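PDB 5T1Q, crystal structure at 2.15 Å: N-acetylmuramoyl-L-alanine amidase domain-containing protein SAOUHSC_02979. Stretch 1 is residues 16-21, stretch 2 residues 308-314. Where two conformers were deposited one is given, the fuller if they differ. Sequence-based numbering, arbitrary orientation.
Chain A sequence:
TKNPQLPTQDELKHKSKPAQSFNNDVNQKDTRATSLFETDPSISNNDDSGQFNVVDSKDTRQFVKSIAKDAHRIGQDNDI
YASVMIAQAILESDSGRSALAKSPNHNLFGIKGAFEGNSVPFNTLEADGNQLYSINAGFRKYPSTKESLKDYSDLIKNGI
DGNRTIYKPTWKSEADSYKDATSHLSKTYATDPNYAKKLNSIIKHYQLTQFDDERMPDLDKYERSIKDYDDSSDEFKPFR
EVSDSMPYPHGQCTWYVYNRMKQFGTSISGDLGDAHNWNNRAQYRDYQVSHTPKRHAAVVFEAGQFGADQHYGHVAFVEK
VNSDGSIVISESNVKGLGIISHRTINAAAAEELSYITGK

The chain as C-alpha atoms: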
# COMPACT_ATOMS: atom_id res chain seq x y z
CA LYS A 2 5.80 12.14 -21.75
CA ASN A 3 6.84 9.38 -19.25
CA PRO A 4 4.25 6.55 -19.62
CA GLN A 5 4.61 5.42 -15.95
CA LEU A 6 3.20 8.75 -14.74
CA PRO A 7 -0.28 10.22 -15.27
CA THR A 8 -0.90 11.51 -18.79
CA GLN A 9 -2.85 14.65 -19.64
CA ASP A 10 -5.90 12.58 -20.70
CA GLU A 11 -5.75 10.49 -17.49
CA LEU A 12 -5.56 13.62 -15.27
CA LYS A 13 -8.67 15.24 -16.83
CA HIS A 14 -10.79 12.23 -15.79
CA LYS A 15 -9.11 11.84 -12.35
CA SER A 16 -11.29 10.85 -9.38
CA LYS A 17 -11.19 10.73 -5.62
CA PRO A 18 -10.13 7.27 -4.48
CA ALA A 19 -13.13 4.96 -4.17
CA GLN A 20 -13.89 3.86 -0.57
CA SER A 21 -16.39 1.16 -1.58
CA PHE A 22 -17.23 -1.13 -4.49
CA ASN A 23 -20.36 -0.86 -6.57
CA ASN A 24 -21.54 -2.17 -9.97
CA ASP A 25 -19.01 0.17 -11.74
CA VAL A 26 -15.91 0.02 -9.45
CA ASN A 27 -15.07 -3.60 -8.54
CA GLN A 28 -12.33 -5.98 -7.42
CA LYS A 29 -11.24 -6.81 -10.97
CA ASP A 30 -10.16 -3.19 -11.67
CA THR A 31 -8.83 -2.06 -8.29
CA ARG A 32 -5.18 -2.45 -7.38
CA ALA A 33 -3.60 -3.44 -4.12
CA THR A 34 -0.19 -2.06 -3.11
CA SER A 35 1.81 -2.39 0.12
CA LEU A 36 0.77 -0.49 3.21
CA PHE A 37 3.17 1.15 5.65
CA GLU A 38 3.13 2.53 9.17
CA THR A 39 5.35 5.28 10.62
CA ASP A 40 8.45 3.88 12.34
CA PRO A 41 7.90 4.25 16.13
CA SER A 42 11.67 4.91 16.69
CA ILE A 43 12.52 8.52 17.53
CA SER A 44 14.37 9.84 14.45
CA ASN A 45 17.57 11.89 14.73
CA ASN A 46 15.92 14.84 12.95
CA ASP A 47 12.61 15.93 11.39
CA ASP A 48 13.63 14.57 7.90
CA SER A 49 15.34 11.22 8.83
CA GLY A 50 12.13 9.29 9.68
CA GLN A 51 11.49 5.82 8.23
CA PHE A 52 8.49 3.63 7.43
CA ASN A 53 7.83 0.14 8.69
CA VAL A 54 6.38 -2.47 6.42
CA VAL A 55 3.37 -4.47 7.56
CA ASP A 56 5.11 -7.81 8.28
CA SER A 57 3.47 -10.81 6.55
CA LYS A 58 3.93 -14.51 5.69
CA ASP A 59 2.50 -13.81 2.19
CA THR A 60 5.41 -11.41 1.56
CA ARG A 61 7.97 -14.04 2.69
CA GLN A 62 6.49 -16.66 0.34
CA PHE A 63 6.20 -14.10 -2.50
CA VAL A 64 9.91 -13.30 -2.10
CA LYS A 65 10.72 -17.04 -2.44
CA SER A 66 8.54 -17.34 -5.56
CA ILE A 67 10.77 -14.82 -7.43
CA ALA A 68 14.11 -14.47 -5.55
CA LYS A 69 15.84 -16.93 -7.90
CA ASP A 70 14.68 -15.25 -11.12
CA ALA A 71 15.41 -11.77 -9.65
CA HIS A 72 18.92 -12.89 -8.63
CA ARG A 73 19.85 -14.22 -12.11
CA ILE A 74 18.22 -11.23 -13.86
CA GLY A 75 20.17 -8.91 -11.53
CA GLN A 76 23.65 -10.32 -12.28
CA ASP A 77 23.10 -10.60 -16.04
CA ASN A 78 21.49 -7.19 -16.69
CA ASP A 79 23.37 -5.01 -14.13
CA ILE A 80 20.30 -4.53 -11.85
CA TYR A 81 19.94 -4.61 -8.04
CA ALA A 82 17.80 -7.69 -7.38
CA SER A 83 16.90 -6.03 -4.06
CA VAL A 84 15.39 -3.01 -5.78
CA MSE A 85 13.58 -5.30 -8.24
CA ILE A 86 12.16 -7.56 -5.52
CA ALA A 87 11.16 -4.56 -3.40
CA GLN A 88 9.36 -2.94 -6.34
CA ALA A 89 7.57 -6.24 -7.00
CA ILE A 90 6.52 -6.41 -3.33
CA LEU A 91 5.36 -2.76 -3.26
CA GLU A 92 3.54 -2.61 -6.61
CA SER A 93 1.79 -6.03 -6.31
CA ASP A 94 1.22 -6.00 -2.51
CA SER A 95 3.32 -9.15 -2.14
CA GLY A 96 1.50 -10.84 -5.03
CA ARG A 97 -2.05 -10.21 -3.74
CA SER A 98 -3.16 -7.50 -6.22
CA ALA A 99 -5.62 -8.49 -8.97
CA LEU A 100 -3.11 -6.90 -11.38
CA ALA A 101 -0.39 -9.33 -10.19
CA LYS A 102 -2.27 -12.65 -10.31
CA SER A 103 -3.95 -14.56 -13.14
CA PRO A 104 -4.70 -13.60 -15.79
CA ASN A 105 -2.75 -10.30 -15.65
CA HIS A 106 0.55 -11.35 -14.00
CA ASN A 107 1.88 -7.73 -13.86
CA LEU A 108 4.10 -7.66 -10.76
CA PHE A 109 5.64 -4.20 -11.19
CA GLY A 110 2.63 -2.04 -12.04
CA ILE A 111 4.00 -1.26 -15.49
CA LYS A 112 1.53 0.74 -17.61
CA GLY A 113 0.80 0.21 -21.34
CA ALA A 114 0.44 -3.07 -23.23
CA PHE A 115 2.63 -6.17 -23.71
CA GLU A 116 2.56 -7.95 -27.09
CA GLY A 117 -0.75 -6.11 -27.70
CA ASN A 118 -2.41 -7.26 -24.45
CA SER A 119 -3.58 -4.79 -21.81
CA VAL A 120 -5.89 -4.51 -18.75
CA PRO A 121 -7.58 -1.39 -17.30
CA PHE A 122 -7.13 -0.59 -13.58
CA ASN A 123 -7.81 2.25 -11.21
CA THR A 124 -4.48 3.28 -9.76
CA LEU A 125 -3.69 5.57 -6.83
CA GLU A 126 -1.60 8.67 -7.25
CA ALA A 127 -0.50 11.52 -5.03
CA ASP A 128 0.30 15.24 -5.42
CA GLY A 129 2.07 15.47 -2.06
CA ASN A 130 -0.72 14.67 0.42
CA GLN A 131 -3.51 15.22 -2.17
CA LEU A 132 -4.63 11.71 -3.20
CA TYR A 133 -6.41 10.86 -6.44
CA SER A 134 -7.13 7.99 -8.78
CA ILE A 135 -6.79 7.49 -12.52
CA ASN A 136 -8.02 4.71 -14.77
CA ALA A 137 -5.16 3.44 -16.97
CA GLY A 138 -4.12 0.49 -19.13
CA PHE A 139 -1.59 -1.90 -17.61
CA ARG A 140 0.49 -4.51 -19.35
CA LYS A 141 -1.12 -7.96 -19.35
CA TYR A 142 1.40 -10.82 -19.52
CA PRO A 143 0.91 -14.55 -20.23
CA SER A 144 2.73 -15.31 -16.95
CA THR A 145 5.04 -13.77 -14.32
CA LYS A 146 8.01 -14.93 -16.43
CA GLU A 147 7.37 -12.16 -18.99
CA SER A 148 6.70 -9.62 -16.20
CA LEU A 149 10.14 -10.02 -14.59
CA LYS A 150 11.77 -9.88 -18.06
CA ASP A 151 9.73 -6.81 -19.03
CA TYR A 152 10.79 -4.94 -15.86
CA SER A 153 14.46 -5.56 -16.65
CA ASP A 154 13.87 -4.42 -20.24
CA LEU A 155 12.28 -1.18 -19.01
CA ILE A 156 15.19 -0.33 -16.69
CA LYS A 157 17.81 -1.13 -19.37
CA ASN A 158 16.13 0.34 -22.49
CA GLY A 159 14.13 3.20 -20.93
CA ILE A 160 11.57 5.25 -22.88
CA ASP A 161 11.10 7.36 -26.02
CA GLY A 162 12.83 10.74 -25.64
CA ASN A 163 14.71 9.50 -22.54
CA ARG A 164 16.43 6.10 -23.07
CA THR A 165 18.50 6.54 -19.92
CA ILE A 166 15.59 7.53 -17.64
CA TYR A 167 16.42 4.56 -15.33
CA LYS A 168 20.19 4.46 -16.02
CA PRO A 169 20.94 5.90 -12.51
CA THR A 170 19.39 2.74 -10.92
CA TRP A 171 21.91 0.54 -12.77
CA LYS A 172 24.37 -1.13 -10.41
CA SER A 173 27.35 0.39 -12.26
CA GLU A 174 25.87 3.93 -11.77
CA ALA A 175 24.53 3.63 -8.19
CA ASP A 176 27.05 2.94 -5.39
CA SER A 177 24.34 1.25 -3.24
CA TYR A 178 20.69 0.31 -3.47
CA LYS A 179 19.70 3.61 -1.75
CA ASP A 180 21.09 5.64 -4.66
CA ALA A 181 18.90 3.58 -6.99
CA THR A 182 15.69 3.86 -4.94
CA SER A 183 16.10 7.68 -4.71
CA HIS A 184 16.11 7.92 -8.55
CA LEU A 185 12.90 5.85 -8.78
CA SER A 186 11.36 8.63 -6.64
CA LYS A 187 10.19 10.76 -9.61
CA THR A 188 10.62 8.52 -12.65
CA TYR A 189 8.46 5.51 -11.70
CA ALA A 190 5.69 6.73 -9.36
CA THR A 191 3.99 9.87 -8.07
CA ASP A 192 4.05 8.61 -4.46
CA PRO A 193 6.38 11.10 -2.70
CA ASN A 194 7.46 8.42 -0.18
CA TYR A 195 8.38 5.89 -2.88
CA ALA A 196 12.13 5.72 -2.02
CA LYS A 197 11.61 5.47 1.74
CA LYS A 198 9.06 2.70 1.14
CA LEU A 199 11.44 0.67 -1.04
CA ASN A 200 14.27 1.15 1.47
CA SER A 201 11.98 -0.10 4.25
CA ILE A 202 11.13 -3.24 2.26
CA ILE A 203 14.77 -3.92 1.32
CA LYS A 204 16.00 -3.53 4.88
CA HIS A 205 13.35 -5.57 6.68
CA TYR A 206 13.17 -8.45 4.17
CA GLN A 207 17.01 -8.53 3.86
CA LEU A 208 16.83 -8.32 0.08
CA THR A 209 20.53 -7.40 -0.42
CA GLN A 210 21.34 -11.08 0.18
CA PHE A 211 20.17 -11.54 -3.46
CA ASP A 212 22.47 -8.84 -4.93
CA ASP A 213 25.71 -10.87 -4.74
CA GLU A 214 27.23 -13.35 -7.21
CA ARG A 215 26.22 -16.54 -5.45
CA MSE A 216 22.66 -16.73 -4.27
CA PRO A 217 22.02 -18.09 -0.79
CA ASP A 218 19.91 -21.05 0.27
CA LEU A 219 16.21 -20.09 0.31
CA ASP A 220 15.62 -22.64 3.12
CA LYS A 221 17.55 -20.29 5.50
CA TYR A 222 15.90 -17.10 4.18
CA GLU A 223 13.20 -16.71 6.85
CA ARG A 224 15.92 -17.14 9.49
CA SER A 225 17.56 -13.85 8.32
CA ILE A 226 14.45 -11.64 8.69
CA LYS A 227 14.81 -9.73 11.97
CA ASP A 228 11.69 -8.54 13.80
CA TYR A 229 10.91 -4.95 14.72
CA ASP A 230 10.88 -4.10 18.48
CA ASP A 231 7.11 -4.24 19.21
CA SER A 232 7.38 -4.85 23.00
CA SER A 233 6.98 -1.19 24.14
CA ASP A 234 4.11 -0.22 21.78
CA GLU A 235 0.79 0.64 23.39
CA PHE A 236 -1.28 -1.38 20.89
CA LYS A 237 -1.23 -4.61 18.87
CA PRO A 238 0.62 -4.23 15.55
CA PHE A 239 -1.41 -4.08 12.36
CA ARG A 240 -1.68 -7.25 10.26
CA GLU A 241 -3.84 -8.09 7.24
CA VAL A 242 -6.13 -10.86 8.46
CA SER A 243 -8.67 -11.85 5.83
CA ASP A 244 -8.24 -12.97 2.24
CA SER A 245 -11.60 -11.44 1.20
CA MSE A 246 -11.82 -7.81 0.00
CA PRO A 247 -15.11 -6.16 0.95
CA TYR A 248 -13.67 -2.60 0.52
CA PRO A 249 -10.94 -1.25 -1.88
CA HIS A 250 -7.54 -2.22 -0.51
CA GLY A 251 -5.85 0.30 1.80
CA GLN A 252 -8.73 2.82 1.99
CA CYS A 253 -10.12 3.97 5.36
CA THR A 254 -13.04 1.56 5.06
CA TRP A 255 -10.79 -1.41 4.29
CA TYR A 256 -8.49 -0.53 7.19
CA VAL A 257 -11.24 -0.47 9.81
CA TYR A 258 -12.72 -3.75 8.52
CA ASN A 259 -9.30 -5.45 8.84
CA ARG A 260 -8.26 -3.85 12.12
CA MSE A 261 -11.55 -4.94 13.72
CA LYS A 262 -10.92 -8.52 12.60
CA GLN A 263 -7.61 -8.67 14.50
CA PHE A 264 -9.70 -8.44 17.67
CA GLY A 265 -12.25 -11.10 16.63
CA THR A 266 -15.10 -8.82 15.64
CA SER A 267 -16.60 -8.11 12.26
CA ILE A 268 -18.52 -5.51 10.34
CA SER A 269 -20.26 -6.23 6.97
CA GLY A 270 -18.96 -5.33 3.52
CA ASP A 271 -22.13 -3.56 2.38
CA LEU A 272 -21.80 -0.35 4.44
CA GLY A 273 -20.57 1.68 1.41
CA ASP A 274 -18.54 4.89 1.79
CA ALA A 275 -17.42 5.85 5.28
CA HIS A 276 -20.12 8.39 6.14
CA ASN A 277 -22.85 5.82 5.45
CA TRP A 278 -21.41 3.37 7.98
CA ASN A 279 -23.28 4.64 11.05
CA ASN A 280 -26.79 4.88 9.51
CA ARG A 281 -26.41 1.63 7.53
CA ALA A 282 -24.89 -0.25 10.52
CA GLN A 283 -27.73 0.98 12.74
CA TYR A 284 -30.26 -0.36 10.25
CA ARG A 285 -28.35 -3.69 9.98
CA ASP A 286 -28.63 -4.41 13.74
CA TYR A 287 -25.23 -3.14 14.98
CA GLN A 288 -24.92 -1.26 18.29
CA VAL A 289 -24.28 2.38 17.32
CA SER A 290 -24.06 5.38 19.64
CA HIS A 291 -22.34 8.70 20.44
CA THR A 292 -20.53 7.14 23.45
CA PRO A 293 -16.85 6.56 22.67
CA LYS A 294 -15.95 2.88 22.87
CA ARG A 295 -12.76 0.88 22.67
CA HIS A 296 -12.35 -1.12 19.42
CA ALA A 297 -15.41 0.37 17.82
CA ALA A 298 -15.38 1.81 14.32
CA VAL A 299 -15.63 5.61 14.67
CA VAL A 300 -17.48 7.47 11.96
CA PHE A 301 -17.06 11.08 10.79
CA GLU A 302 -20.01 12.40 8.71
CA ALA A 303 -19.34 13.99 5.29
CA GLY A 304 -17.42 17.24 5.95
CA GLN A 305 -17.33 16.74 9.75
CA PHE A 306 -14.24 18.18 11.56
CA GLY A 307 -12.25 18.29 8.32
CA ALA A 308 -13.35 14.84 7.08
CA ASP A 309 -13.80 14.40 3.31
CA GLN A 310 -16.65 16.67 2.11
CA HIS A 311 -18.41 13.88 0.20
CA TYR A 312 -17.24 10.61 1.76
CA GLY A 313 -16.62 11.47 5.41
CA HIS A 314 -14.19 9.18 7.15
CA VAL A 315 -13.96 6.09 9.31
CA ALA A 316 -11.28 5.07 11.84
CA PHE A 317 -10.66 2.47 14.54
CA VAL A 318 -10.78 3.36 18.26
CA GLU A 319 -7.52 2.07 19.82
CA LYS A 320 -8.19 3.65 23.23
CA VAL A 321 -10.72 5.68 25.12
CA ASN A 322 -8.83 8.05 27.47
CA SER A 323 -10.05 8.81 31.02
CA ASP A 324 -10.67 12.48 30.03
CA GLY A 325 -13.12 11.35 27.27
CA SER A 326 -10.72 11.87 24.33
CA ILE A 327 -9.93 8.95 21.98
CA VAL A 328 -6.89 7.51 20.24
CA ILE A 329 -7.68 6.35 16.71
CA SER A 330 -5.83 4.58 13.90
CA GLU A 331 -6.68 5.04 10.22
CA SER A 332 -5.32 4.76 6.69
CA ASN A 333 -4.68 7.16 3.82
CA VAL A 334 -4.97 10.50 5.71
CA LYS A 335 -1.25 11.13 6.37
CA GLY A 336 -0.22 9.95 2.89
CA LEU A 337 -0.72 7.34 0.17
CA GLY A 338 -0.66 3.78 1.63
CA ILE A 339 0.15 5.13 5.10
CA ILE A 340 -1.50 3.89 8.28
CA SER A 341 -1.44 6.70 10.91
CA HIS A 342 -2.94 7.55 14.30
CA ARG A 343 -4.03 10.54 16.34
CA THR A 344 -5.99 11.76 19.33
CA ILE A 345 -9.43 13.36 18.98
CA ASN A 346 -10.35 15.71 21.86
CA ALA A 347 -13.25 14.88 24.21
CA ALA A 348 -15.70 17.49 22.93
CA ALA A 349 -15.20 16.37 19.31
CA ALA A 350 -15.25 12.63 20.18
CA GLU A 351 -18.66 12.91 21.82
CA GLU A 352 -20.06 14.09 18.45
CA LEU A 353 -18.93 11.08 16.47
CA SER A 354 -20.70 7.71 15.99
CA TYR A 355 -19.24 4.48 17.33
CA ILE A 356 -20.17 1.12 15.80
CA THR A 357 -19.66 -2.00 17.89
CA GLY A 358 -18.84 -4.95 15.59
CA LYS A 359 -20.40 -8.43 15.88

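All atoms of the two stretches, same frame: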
# COMPACT_ATOMS: atom_id res chain seq x y z
N SER A 16 -10.23 10.97 -10.38
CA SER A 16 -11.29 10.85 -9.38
C SER A 16 -10.73 10.77 -7.98
O SER A 16 -9.53 10.57 -7.79
CB SER A 16 -12.08 9.55 -9.62
OG SER A 16 -12.63 9.51 -10.93
N LYS A 17 -11.60 10.96 -7.00
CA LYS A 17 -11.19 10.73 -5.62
C LYS A 17 -11.12 9.22 -5.47
O LYS A 17 -11.85 8.51 -6.15
CB LYS A 17 -12.15 11.36 -4.61
CG LYS A 17 -11.91 12.85 -4.43
CD LYS A 17 -12.58 13.41 -3.19
CE LYS A 17 -14.08 13.49 -3.35
NZ LYS A 17 -14.70 14.15 -2.18
N PRO A 18 -10.20 8.72 -4.63
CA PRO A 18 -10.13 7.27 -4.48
C PRO A 18 -11.44 6.69 -3.97
O PRO A 18 -12.03 7.24 -3.04
CB PRO A 18 -9.02 7.09 -3.44
CG PRO A 18 -8.14 8.28 -3.64
CD PRO A 18 -9.12 9.39 -3.89
N ALA A 19 -11.90 5.62 -4.60
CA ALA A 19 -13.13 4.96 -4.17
C ALA A 19 -12.92 4.29 -2.80
O ALA A 19 -11.91 3.65 -2.57
CB ALA A 19 -13.56 3.93 -5.20
N GLN A 20 -13.90 4.47 -1.91
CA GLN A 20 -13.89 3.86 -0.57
C GLN A 20 -14.74 2.59 -0.50
O GLN A 20 -14.74 1.89 0.53
CB GLN A 20 -14.44 4.84 0.46
CG GLN A 20 -13.61 6.10 0.66
CD GLN A 20 -14.09 6.93 1.83
OE1 GLN A 20 -15.15 6.66 2.42
NE2 GLN A 20 -13.32 7.94 2.19
N SER A 21 -15.53 2.34 -1.54
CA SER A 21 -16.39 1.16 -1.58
C SER A 21 -16.57 0.68 -3.00
O SER A 21 -16.33 1.43 -3.93
CB SER A 21 -17.77 1.47 -0.95
OG SER A 21 -18.44 2.49 -1.66
N ALA A 308 -13.25 16.10 7.84
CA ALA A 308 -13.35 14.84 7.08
C ALA A 308 -13.78 15.13 5.64
O ALA A 308 -14.41 16.14 5.37
CB ALA A 308 -14.34 13.88 7.75
N ASP A 309 -13.45 14.23 4.73
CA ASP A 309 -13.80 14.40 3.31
C ASP A 309 -15.24 14.91 3.13
O ASP A 309 -16.21 14.35 3.69
CB ASP A 309 -13.60 13.09 2.56
CG ASP A 309 -13.61 13.26 1.07
OD1 ASP A 309 -14.70 13.48 0.48
OD2 ASP A 309 -12.52 13.10 0.47
N GLN A 310 -15.37 15.98 2.34
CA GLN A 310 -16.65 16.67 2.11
C GLN A 310 -17.78 15.82 1.53
O GLN A 310 -18.95 16.12 1.78
CB GLN A 310 -16.44 17.91 1.22
CG GLN A 310 -15.80 19.09 1.95
CD GLN A 310 -16.78 19.83 2.87
OE1 GLN A 310 -18.00 19.78 2.68
NE2 GLN A 310 -16.24 20.56 3.85
N HIS A 311 -17.42 14.77 0.79
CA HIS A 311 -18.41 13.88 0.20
C HIS A 311 -18.47 12.54 0.91
O HIS A 311 -19.55 12.08 1.27
CB HIS A 311 -18.10 13.68 -1.29
CG HIS A 311 -18.82 12.53 -1.93
ND1 HIS A 311 -20.16 12.27 -1.72
CD2 HIS A 311 -18.41 11.62 -2.85
CE1 HIS A 311 -20.53 11.22 -2.43
NE2 HIS A 311 -19.48 10.81 -3.14
N TYR A 312 -17.31 11.97 1.19
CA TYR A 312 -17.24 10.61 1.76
C TYR A 312 -17.16 10.50 3.27
O TYR A 312 -17.39 9.42 3.80
CB TYR A 312 -16.04 9.84 1.21
CG TYR A 312 -16.04 9.54 -0.28
CD1 TYR A 312 -17.19 9.12 -0.93
CD2 TYR A 312 -14.85 9.54 -0.99
CE1 TYR A 312 -17.17 8.80 -2.28
CE2 TYR A 312 -14.82 9.21 -2.34
CZ TYR A 312 -15.98 8.85 -2.98
OH TYR A 312 -15.96 8.54 -4.32
N GLY A 313 -16.83 11.57 3.97
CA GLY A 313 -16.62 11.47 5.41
C GLY A 313 -15.38 10.62 5.65
O GLY A 313 -14.51 10.50 4.79
N HIS A 314 -15.33 9.97 6.80
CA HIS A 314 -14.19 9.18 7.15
C HIS A 314 -14.55 8.16 8.21
O HIS A 314 -15.54 8.33 8.91
CB HIS A 314 -13.09 10.13 7.66
CG HIS A 314 -11.82 9.45 8.02
ND1 HIS A 314 -11.04 8.80 7.10
CD2 HIS A 314 -11.16 9.36 9.20
CE1 HIS A 314 -9.97 8.29 7.69
NE2 HIS A 314 -10.02 8.61 8.97
O HOH W 1 -11.81 9.44 4.54

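How do two pieces of chain nearly three hundred residues apart come to lie together? Neither forms a regular ladder of backbone hydrogen bonds with the other: stretch 1 is an irregular, mostly extended segment, and stretch 2 is largely a loop that turns beside it. The closest alpha carbons, Gln20 CA and Tyr312 CA, are still 7.9 Å apart, so side chains must fill the gap. Together the stretches bury a modest 326 Å². Ser16 takes no part, and the contact begins with the residue after it.

What does Lys17 gain by reaching across? Its CA-to-CB bond points toward stretch 2, and the side chain runs out to a salt bridge, with Lys17 NZ donating a hydrogen bond to Asp309 OD1 at 2.7 Å. Asp309 OD1 is also engaged inside its own loop, accepting hydrogen bonds from His311 N at 3.0 Å and Tyr312 N at 3.1 Å. A further backbone bond from Gly313 N to Asp309 O, 2.9 Å long, helps to close the turn. The lysine therefore binds a carboxylate that the loop itself holds in place. At that end the ammonium group also lies against the side chain of His311, with Lys17 NZ 3.5 Å from His311 CB, while the base of the chain packs on tyrosine, Lys17 CB lying 4.1 Å from Tyr312 CE2. Any cation-pi attraction to that ring is weak at best, since Lys17 NZ is 5.2 Å from the centroid of the Tyr312 ring.

Why does Tyr312 matter to the middle of stretch 1? Its CA-to-CB bond points toward the other stretch, and the residue loses more area to it than any other here. Pro18 meets the ring through its backbone, with Pro18 O 3.5 Å from Tyr312 CE2, a packing contact at an oblique approach; the proline ring itself stays farther off. Ala19 then directs its methyl away from stretch 2 and makes no close contact.

How does Gln20 complete the join? Its CA-to-CB bond points toward stretch 2, and the buried residue's side chain brings Gln20 NE2 to 3.5 Å from Tyr312 CB; its amide oxygen is satisfied elsewhere in the structure. Gln20 NE2 and Gly313 O are 3.8 Å apart, and a water links them: it accepts a weak hydrogen bond from Gln20 NE2 at 3.2 Å and donates to Gly313 O at 2.9 Å. The same water is hydrogen-bonded to His314 ND1 at 2.7 Å, tying in a side chain that leaves its backbone away from stretch 1. Ser21 lies beyond this network.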